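Local coordinates for protein argonaute 5 (Arabidopsis thaliana, PDB 4G0O) that probably binds the 5' nucleotide of small RNAs through its MID domain, sorting the guides this plant Argonaute loads for gene regulation, at residues I62-H70 and K92-L101; Q34-M44 and K118-N129. All coordinates share one frame; numbering follows the deposited sequence.

Contact 1 (I62-H70 and K92-L101); sequences IEEALLDIH and KIKRICETEL. With SO4 (sulfate ion), chain C.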
loop_
_atom_site.group_PDB
_atom_site.type_symbol
_atom_site.label_atom_id
_atom_site.label_comp_id
_atom_site.label_asym_id
_atom_site.label_seq_id
_atom_site.Cartn_x
_atom_site.Cartn_y
_atom_site.Cartn_z
ATOM N N ILE A 62 -15.082 -5.997 1.867
ATOM C CA ILE A 62 -14.093 -5.089 2.492
ATOM C C ILE A 62 -13.915 -5.380 3.990
ATOM O O ILE A 62 -12.807 -5.610 4.464
ATOM C CB ILE A 62 -14.463 -3.593 2.271
ATOM C CG1 ILE A 62 -14.109 -3.157 0.846
ATOM C CG2 ILE A 62 -13.749 -2.681 3.266
ATOM C CD1 ILE A 62 -14.810 -1.896 0.401
ATOM N N GLU A 63 -15.019 -5.386 4.727
ATOM C CA GLU A 63 -14.965 -5.644 6.161
ATOM C C GLU A 63 -14.297 -6.997 6.438
ATOM O O GLU A 63 -13.370 -7.074 7.238
ATOM C CB GLU A 63 -16.369 -5.564 6.783
ATOM C CG GLU A 63 -17.066 -4.191 6.660
ATOM C CD GLU A 63 -17.815 -3.986 5.335
ATOM O OE1 GLU A 63 -18.742 -3.147 5.301
ATOM O OE2 GLU A 63 -17.484 -4.641 4.322
ATOM N N GLU A 64 -14.753 -8.039 5.736
ATOM C CA GLU A 64 -14.216 -9.405 5.847
ATOM C C GLU A 64 -12.718 -9.528 5.548
ATOM O O GLU A 64 -11.978 -10.133 6.323
ATOM C CB GLU A 64 -14.986 -10.366 4.911
ATOM C CG GLU A 64 -14.557 -11.840 5.002
ATOM C CD GLU A 64 -14.040 -12.445 3.682
ATOM O OE1 GLU A 64 -13.143 -11.838 3.043
ATOM O OE2 GLU A 64 -14.530 -13.546 3.295
ATOM N N ALA A 65 -12.291 -8.988 4.402
ATOM C CA ALA A 65 -10.897 -9.092 3.951
ATOM C C ALA A 65 -9.946 -8.391 4.903
ATOM O O ALA A 65 -8.923 -8.939 5.289
ATOM C CB ALA A 65 -10.745 -8.499 2.555
ATOM N N LEU A 66 -10.297 -7.174 5.288
ATOM C CA LEU A 66 -9.429 -6.384 6.149
ATOM C C LEU A 66 -9.240 -7.103 7.484
ATOM O O LEU A 66 -8.118 -7.242 7.972
ATOM C CB LEU A 66 -10.038 -4.993 6.353
ATOM C CG LEU A 66 -9.511 -3.784 5.565
ATOM C CD1 LEU A 66 -8.474 -4.129 4.461
ATOM C CD2 LEU A 66 -10.667 -2.966 5.007
ATOM N N LEU A 67 -10.331 -7.591 8.063
ATOM C CA LEU A 67 -10.229 -8.267 9.357
ATOM C C LEU A 67 -9.492 -9.593 9.219
ATOM O O LEU A 67 -8.782 -10.012 10.125
ATOM C CB LEU A 67 -11.597 -8.461 10.017
ATOM C CG LEU A 67 -11.523 -9.149 11.393
ATOM C CD1 LEU A 67 -10.950 -8.209 12.441
ATOM C CD2 LEU A 67 -12.880 -9.700 11.831
ATOM N N ASP A 68 -9.634 -10.245 8.073
ATOM C CA ASP A 68 -8.913 -11.498 7.838
ATOM C C ASP A 68 -7.411 -11.231 7.785
ATOM O O ASP A 68 -6.614 -11.914 8.432
ATOM C CB ASP A 68 -9.372 -12.136 6.526
ATOM C CG ASP A 68 -8.625 -13.417 6.202
ATOM O OD1 ASP A 68 -8.204 -13.570 5.034
ATOM O OD2 ASP A 68 -8.480 -14.281 7.096
ATOM N N ILE A 69 -7.029 -10.220 7.015
ATOM C CA ILE A 69 -5.613 -9.889 6.832
ATOM C C ILE A 69 -4.989 -9.520 8.163
ATOM O O ILE A 69 -3.873 -9.923 8.483
ATOM C CB ILE A 69 -5.473 -8.741 5.849
ATOM C CG1 ILE A 69 -5.608 -9.295 4.436
ATOM C CG2 ILE A 69 -4.133 -8.036 6.018
ATOM C CD1 ILE A 69 -6.438 -8.468 3.574
ATOM N N HIS A 70 -5.755 -8.774 8.947
ATOM C CA HIS A 70 -5.319 -8.321 10.250
ATOM C C HIS A 70 -5.091 -9.458 11.232
ATOM O O HIS A 70 -4.165 -9.386 12.031
ATOM C CB HIS A 70 -6.327 -7.345 10.838
ATOM C CG HIS A 70 -6.021 -6.948 12.242
ATOM N ND1 HIS A 70 -4.825 -6.369 12.606
ATOM C CD2 HIS A 70 -6.749 -7.060 13.382
ATOM C CE1 HIS A 70 -4.837 -6.124 13.905
ATOM N NE2 HIS A 70 -5.995 -6.539 14.399
ATOM N N LYS A 92 -14.639 4.350 4.510
ATOM C CA LYS A 92 -14.826 3.063 5.152
ATOM C C LYS A 92 -13.487 2.336 5.358
ATOM O O LYS A 92 -13.189 1.859 6.465
ATOM C CB LYS A 92 -15.774 2.186 4.325
ATOM C CG LYS A 92 -16.153 0.902 5.038
ATOM C CD LYS A 92 -16.616 -0.205 4.077
ATOM C CE LYS A 92 -18.092 -0.092 3.707
ATOM N NZ LYS A 92 -18.473 -1.110 2.674
ATOM N N ILE A 93 -12.675 2.256 4.302
ATOM C CA ILE A 93 -11.413 1.518 4.379
ATOM C C ILE A 93 -10.430 2.127 5.369
ATOM O O ILE A 93 -9.769 1.403 6.114
ATOM C CB ILE A 93 -10.743 1.372 2.995
ATOM C CG1 ILE A 93 -11.667 0.607 2.048
ATOM C CG2 ILE A 93 -9.378 0.661 3.108
ATOM C CD1 ILE A 93 -11.161 0.537 0.630
ATOM N N LYS A 94 -10.326 3.453 5.386
ATOM C CA LYS A 94 -9.370 4.106 6.275
ATOM C C LYS A 94 -9.817 3.948 7.708
ATOM O O LYS A 94 -9.003 3.666 8.592
ATOM C CB LYS A 94 -9.250 5.586 5.960
ATOM C CG LYS A 94 -8.592 5.870 4.632
ATOM C CD LYS A 94 -7.112 6.173 4.798
ATOM C CE LYS A 94 -6.222 4.981 4.424
ATOM N NZ LYS A 94 -4.782 5.233 4.776
ATOM N N ARG A 95 -11.115 4.149 7.924
ATOM C CA ARG A 95 -11.724 3.976 9.235
ATOM C C ARG A 95 -11.408 2.575 9.775
ATOM O O ARG A 95 -10.950 2.421 10.902
ATOM C CB ARG A 95 -13.247 4.213 9.161
ATOM C CG ARG A 95 -14.004 3.707 10.394
ATOM C CD ARG A 95 -15.513 3.917 10.326
ATOM N NE ARG A 95 -16.157 3.141 9.264
ATOM C CZ ARG A 95 -16.454 1.846 9.351
ATOM N NH1 ARG A 95 -17.050 1.221 8.337
ATOM N NH2 ARG A 95 -16.156 1.166 10.450
ATOM N N ILE A 96 -11.619 1.558 8.953
ATOM C CA ILE A 96 -11.415 0.182 9.397
ATOM C C ILE A 96 -9.947 -0.059 9.717
ATOM O O ILE A 96 -9.604 -0.637 10.752
ATOM C CB ILE A 96 -11.885 -0.816 8.331
ATOM C CG1 ILE A 96 -13.412 -0.808 8.247
ATOM C CG2 ILE A 96 -11.357 -2.221 8.634
ATOM C CD1 ILE A 96 -13.953 -1.519 7.014
ATOM N N CYS A 97 -9.077 0.399 8.828
ATOM C CA CYS A 97 -7.653 0.203 9.021
ATOM C C CYS A 97 -7.112 1.030 10.177
ATOM O O CYS A 97 -6.502 0.498 11.119
ATOM C CB CYS A 97 -6.883 0.545 7.742
ATOM S SG CYS A 97 -7.219 -0.591 6.380
ATOM N N GLU A 98 -7.322 2.335 10.095
ATOM C CA GLU A 98 -6.644 3.253 11.007
ATOM C C GLU A 98 -7.257 3.207 12.400
ATOM O O GLU A 98 -6.549 3.028 13.389
ATOM C CB GLU A 98 -6.651 4.676 10.442
ATOM C CG GLU A 98 -5.931 4.776 9.093
ATOM C CD GLU A 98 -5.978 6.176 8.483
ATOM O OE1 GLU A 98 -7.026 6.855 8.593
ATOM O OE2 GLU A 98 -4.959 6.589 7.884
ATOM N N THR A 99 -8.574 3.342 12.469
ATOM C CA THR A 99 -9.258 3.383 13.746
ATOM C C THR A 99 -9.591 1.989 14.285
ATOM O O THR A 99 -9.301 1.682 15.444
ATOM C CB THR A 99 -10.551 4.234 13.668
ATOM O OG1 THR A 99 -11.483 3.603 12.786
ATOM C CG2 THR A 99 -10.253 5.622 13.145
ATOM N N GLU A 100 -10.187 1.132 13.458
ATOM C CA GLU A 100 -10.737 -0.103 14.001
ATOM C C GLU A 100 -9.770 -1.275 14.197
ATOM O O GLU A 100 -9.796 -1.927 15.245
ATOM C CB GLU A 100 -12.026 -0.493 13.274
ATOM C CG GLU A 100 -13.267 0.138 13.952
ATOM C CD GLU A 100 -14.215 0.778 12.961
ATOM O OE1 GLU A 100 -14.376 0.209 11.860
ATOM O OE2 GLU A 100 -14.803 1.837 13.275
ATOM N N LEU A 101 -8.893 -1.537 13.233
ATOM C CA LEU A 101 -8.030 -2.713 13.361
ATOM C C LEU A 101 -6.604 -2.352 13.773
ATOM O O LEU A 101 -5.857 -3.190 14.306
ATOM C CB LEU A 101 -8.032 -3.504 12.057
ATOM C CG LEU A 101 -9.452 -3.876 11.629
ATOM C CD1 LEU A 101 -9.435 -4.747 10.382
ATOM C CD2 LEU A 101 -10.196 -4.559 12.787
HETATM S S SO4 C . -3.353 8.330 1.572
HETATM O O1 SO4 C . -3.678 8.574 0.162
HETATM O O2 SO4 C . -4.135 7.153 2.039
HETATM O O3 SO4 C . -1.902 8.128 1.724
HETATM O O4 SO4 C . -3.692 9.517 2.370
#
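Leu66 fits as a knob into a hole formed by Ile93, Ile96, Cys97 and Leu101, and this fit is the middle of the contact between the helices of 62-70 and 92-101. Its CD2 lies 3.8 Å from Ile96 CG2, and its CG meets Cys97 SG at 4.0 Å. One turn earlier, Ile62 CG2, the branch anti to the backbone N, touches Ile96 CD1 at 3.9 Å and reaches Ile93 as well. Leu101 closes the other end: the side chains of Leu101 and Leu67 cross at about a right angle, CD2 of Leu101 3.7 Å from CD1 of Leu67, while Leu101 CB lies over the face of the His70 imidazole in a CH-pi contact, 4.1 Å from the ring centroid. With CG of His70 anti to its own backbone N (chi1 174°), the ring is carried alongside the end of the neighbouring helix, and Leu101 O also stands over one face, 3.1 Å from His70 CE1.

At the start of both segments the contact turns polar. Glu63, bent at chi2, brings OE1 to within 3.3 Å of Lys92 NZ, a salt bridge whose hydrogen bond is weak. The second helix widens into a pi turn over 95-101, where Leu101 joins the contact.

The axes of the two segments approach to 10.6 Å and run in the same general direction, inclined by 32°. Lys94, on the far side of helix 90-101, bonds to Ser105 and weakly to a sulfate that Lys131 also holds. Beneath the pair lies the parallel sheet: Ile93 and Cys97 pack on strand 105-108, and Ala65 rests on the loop residue Cys57.

Contact 2 (Q34-M44 and K118-N129); sequences QLIGMCVSKGM and KQYMENVALKIN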
loop_
_atom_site.group_PDB
_atom_site.type_symbol
_atom_site.label_atom_id
_atom_site.label_comp_id
_atom_site.label_asym_id
_atom_site.label_seq_id
_atom_site.Cartn_x
_atom_site.Cartn_y
_atom_site.Cartn_z
ATOM N N GLN A 34 7.367 -2.575 -8.515
ATOM C CA GLN A 34 7.975 -1.298 -8.874
ATOM C C GLN A 34 7.925 -0.273 -7.734
ATOM O O GLN A 34 8.898 0.450 -7.507
ATOM C CB GLN A 34 7.341 -0.722 -10.151
ATOM C CG GLN A 34 7.780 -1.418 -11.434
ATOM C CD GLN A 34 7.050 -0.905 -12.678
ATOM O OE1 GLN A 34 6.717 0.283 -12.793
ATOM N NE2 GLN A 34 6.801 -1.810 -13.616
ATOM N N LEU A 35 6.799 -0.217 -7.019
ATOM C CA LEU A 35 6.614 0.755 -5.937
ATOM C C LEU A 35 7.691 0.555 -4.879
ATOM O O LEU A 35 8.354 1.508 -4.467
ATOM C CB LEU A 35 5.229 0.609 -5.311
ATOM C CG LEU A 35 4.483 1.878 -4.881
ATOM C CD1 LEU A 35 3.453 1.517 -3.863
ATOM C CD2 LEU A 35 5.397 3.000 -4.359
ATOM N N ILE A 36 7.884 -0.697 -4.471
ATOM C CA ILE A 36 8.921 -1.045 -3.504
ATOM C C ILE A 36 10.330 -0.702 -4.002
ATOM O O ILE A 36 11.156 -0.218 -3.226
ATOM C CB ILE A 36 8.809 -2.513 -3.092
ATOM C CG1 ILE A 36 7.726 -2.646 -2.026
ATOM C CG2 ILE A 36 10.129 -3.054 -2.547
ATOM C CD1 ILE A 36 7.222 -4.052 -1.863
ATOM N N GLY A 37 10.583 -0.921 -5.293
ATOM C CA GLY A 37 11.840 -0.534 -5.908
ATOM C C GLY A 37 12.050 0.968 -5.826
ATOM O O GLY A 37 13.162 1.440 -5.621
ATOM N N MET A 38 10.960 1.714 -5.982
ATOM C CA MET A 38 10.975 3.168 -5.838
ATOM C C MET A 38 11.152 3.595 -4.366
ATOM O O MET A 38 11.932 4.501 -4.070
ATOM C CB MET A 38 9.699 3.768 -6.454
ATOM C CG MET A 38 9.569 5.278 -6.336
ATOM S SD MET A 38 10.944 6.227 -7.053
ATOM C CE MET A 38 10.664 6.009 -8.825
ATOM N N CYS A 39 10.442 2.946 -3.441
ATOM C CA CYS A 39 10.679 3.186 -2.018
ATOM C C CYS A 39 12.152 2.941 -1.697
ATOM O O CYS A 39 12.794 3.738 -1.016
ATOM C CB CYS A 39 9.810 2.268 -1.143
ATOM S SG CYS A 39 8.023 2.690 -1.065
ATOM N N VAL A 40 12.687 1.831 -2.197
ATOM C CA VAL A 40 14.046 1.434 -1.847
ATOM C C VAL A 40 15.111 2.352 -2.455
ATOM O O VAL A 40 16.050 2.753 -1.771
ATOM C CB VAL A 40 14.317 -0.047 -2.174
ATOM C CG1 VAL A 40 15.817 -0.313 -2.289
ATOM C CG2 VAL A 40 13.691 -0.929 -1.085
ATOM N N SER A 41 14.948 2.715 -3.723
ATOM C CA SER A 41 15.892 3.648 -4.347
ATOM C C SER A 41 15.966 4.970 -3.586
ATOM O O SER A 41 16.994 5.643 -3.612
ATOM C CB SER A 41 15.516 3.927 -5.803
ATOM O OG SER A 41 14.212 4.483 -5.882
ATOM N N LYS A 42 14.882 5.340 -2.903
ATOM C CA LYS A 42 14.842 6.627 -2.207
ATOM C C LYS A 42 15.342 6.559 -0.762
ATOM O O LYS A 42 15.539 7.598 -0.131
ATOM C CB LYS A 42 13.455 7.266 -2.282
ATOM C CG LYS A 42 13.014 7.609 -3.707
ATOM C CD LYS A 42 11.783 8.510 -3.729
ATOM C CE LYS A 42 12.151 9.949 -4.119
ATOM N NZ LYS A 42 12.779 10.709 -3.006
ATOM N N GLY A 43 15.559 5.349 -0.246
ATOM C CA GLY A 43 16.212 5.196 1.044
ATOM C C GLY A 43 15.582 4.210 2.009
ATOM O O GLY A 43 16.148 3.939 3.072
ATOM N N MET A 44 14.418 3.671 1.659
ATOM C CA MET A 44 13.754 2.696 2.530
ATOM C C MET A 44 14.383 1.330 2.368
ATOM O O MET A 44 15.149 1.099 1.423
ATOM C CB MET A 44 12.261 2.592 2.223
ATOM C CG MET A 44 11.486 3.855 2.522
ATOM S SD MET A 44 9.719 3.568 2.390
ATOM C CE MET A 44 9.399 2.780 3.982
ATOM N N LYS A 118 5.868 6.716 -12.895
ATOM C CA LYS A 118 6.944 6.664 -11.920
ATOM C C LYS A 118 6.977 7.868 -10.970
ATOM O O LYS A 118 7.538 7.775 -9.865
ATOM C CB LYS A 118 8.291 6.439 -12.608
ATOM C CG LYS A 118 8.871 5.078 -12.290
ATOM C CD LYS A 118 9.649 4.504 -13.462
ATOM C CE LYS A 118 10.958 5.208 -13.668
ATOM N NZ LYS A 118 11.705 4.522 -14.778
ATOM N N GLN A 119 6.368 8.978 -11.384
ATOM C CA GLN A 119 6.236 10.137 -10.507
ATOM C C GLN A 119 5.105 9.937 -9.492
ATOM O O GLN A 119 5.129 10.496 -8.388
ATOM C CB GLN A 119 6.002 11.417 -11.311
ATOM C CG GLN A 119 5.789 12.669 -10.458
ATOM C CD GLN A 119 7.024 13.066 -9.629
ATOM O OE1 GLN A 119 7.383 12.399 -8.647
ATOM N NE2 GLN A 119 7.666 14.165 -10.017
ATOM N N TYR A 120 4.111 9.140 -9.868
ATOM C CA TYR A 120 3.038 8.794 -8.943
ATOM C C TYR A 120 3.609 7.916 -7.835
ATOM O O TYR A 120 3.350 8.134 -6.646
ATOM C CB TYR A 120 1.909 8.074 -9.683
ATOM C CG TYR A 120 0.871 7.412 -8.797
ATOM C CD1 TYR A 120 -0.081 8.163 -8.129
ATOM C CD2 TYR A 120 0.820 6.027 -8.669
ATOM C CE1 TYR A 120 -1.061 7.550 -7.332
ATOM C CE2 TYR A 120 -0.146 5.404 -7.875
ATOM C CZ TYR A 120 -1.086 6.174 -7.208
ATOM O OH TYR A 120 -2.052 5.569 -6.417
ATOM N N MET A 121 4.415 6.941 -8.234
ATOM C CA MET A 121 5.054 6.043 -7.288
ATOM C C MET A 121 6.129 6.734 -6.442
ATOM O O MET A 121 6.394 6.327 -5.303
ATOM C CB MET A 121 5.606 4.828 -8.021
ATOM C CG MET A 121 4.487 4.007 -8.698
ATOM S SD MET A 121 5.163 2.775 -9.810
ATOM C CE MET A 121 4.792 1.304 -8.934
ATOM N N GLU A 122 6.751 7.772 -6.992
ATOM C CA GLU A 122 7.635 8.604 -6.183
ATOM C C GLU A 122 6.834 9.230 -5.038
ATOM O O GLU A 122 7.200 9.099 -3.873
ATOM C CB GLU A 122 8.309 9.684 -7.039
ATOM C CG GLU A 122 9.274 10.560 -6.257
ATOM C CD GLU A 122 10.243 11.343 -7.144
ATOM O OE1 GLU A 122 10.398 10.994 -8.343
ATOM O OE2 GLU A 122 10.845 12.307 -6.625
ATOM N N ASN A 123 5.723 9.880 -5.383
ATOM C CA ASN A 123 4.793 10.453 -4.399
ATOM C C ASN A 123 4.289 9.464 -3.344
ATOM O O ASN A 123 4.331 9.743 -2.147
ATOM C CB ASN A 123 3.588 11.079 -5.106
ATOM C CG ASN A 123 3.935 12.361 -5.810
ATOM O OD1 ASN A 123 4.117 13.396 -5.170
ATOM N ND2 ASN A 123 4.019 12.311 -7.139
ATOM N N VAL A 124 3.795 8.320 -3.799
ATOM C CA VAL A 124 3.346 7.262 -2.898
ATOM C C VAL A 124 4.470 6.771 -1.995
ATOM O O VAL A 124 4.274 6.598 -0.789
ATOM C CB VAL A 124 2.746 6.087 -3.694
ATOM C CG1 VAL A 124 2.468 4.876 -2.790
ATOM C CG2 VAL A 124 1.489 6.552 -4.412
ATOM N N ALA A 125 5.647 6.549 -2.568
ATOM C CA ALA A 125 6.801 6.088 -1.788
ATOM C C ALA A 125 7.114 7.011 -0.601
ATOM O O ALA A 125 7.371 6.548 0.502
ATOM C CB ALA A 125 8.030 5.931 -2.684
ATOM N N LEU A 126 7.067 8.315 -0.822
ATOM C CA LEU A 126 7.364 9.264 0.252
ATOM C C LEU A 126 6.241 9.255 1.290
ATOM O O LEU A 126 6.500 9.374 2.491
ATOM C CB LEU A 126 7.537 10.668 -0.313
ATOM C CG LEU A 126 8.801 10.916 -1.139
ATOM C CD1 LEU A 126 8.614 12.142 -2.035
ATOM C CD2 LEU A 126 10.004 11.092 -0.215
ATOM N N LYS A 127 5.000 9.119 0.817
ATOM C CA LYS A 127 3.847 8.973 1.706
ATOM C C LYS A 127 4.007 7.725 2.559
ATOM O O LYS A 127 3.781 7.762 3.755
ATOM C CB LYS A 127 2.544 8.898 0.907
ATOM C CG LYS A 127 2.216 10.155 0.089
ATOM C CD LYS A 127 1.081 9.854 -0.882
ATOM C CE LYS A 127 0.622 11.091 -1.645
ATOM N NZ LYS A 127 -0.488 10.753 -2.600
ATOM N N ILE A 128 4.419 6.623 1.936
ATOM C CA ILE A 128 4.663 5.382 2.668
ATOM C C ILE A 128 5.793 5.502 3.697
ATOM O O ILE A 128 5.699 4.935 4.771
ATOM C CB ILE A 128 4.922 4.197 1.695
ATOM C CG1 ILE A 128 3.602 3.697 1.097
ATOM C CG2 ILE A 128 5.624 3.046 2.392
ATOM C CD1 ILE A 128 3.809 2.813 -0.111
ATOM N N ASN A 129 6.853 6.244 3.376
ATOM C CA ASN A 129 7.975 6.416 4.315
ATOM C C ASN A 129 7.567 7.079 5.623
ATOM O O ASN A 129 7.939 6.618 6.690
ATOM C CB ASN A 129 9.130 7.205 3.685
ATOM C CG ASN A 129 10.365 7.252 4.583
ATOM O OD1 ASN A 129 10.777 6.240 5.133
ATOM N ND2 ASN A 129 10.944 8.439 4.743
#
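Leu35 and Met38 enter holes on helix 118-129 in knobs-into-holes fashion, joining two helices of the alpha/beta MID domain at a 65° angle, their axes 8.8 Å apart at closest approach. The apolar contacts dominate. Leu35 sits among Met121, Val124, Ala125 and Ile128: its CD1 is 3.7 Å from Val124 CG1 and meets Ile128 CD1 tip to tip. An alanine here would lose both methyl branches and is likely to open a gap between Val124 and Ile128. Where the helices come nearest, Cys39 SG rests 3.6 Å from Ala125 CB, whose small size permits the close approach.

Methionines make further contacts with backbone and side chains. Met38 sits among Lys118, Met121, Glu122 and Ala125; CG anti to the backbone N (chi1 178°) puts CG 3.5 Å from Met121 O, and bends at chi2 and chi3 then bring CE to Lys118. From the other helix, Met121 lays its CE against Gln34 CB at 3.5 Å.

Polar groups lie toward the end of helix 27-42, where a Schellman motif, with Gly43 at positive phi, ends the helix. Lys42 crosses Glu122 at about a right angle, CE to CG, with the charges too far apart for a salt bridge; Lys42 NZ is hydrogen-bonded to Lys3 O. Beyond the turn, Met44 slides past Asn129, whose amide is held by Ala9, Asn7 and Asn136, and Met44 CG lies 3.6 Å from Asn129 OD1.

How the contacts relate
Contact 1 and contact 2 join different helix pairs on opposite sides of the chain's centre, about 24 Å apart between centres and without touching. Contact 1, nested within the chain loop that contact 2 closes, is partly buried and covers less area (501 against 688 Å²). Its helices are inclined by only about half the angle of contact 2 and are more widely spaced, with branched aliphatic residues inside, an imidazole at one end and a weak salt bridge at the other. Contact 2 is more buried and adds methionines and a close Cys39-Ala125 meeting to its leucine, valine and isoleucine, with no hydrogen bond between its segments. Both have a helix that packs against strand 105-108, on which Ile93 of one and Val124 of the other rest.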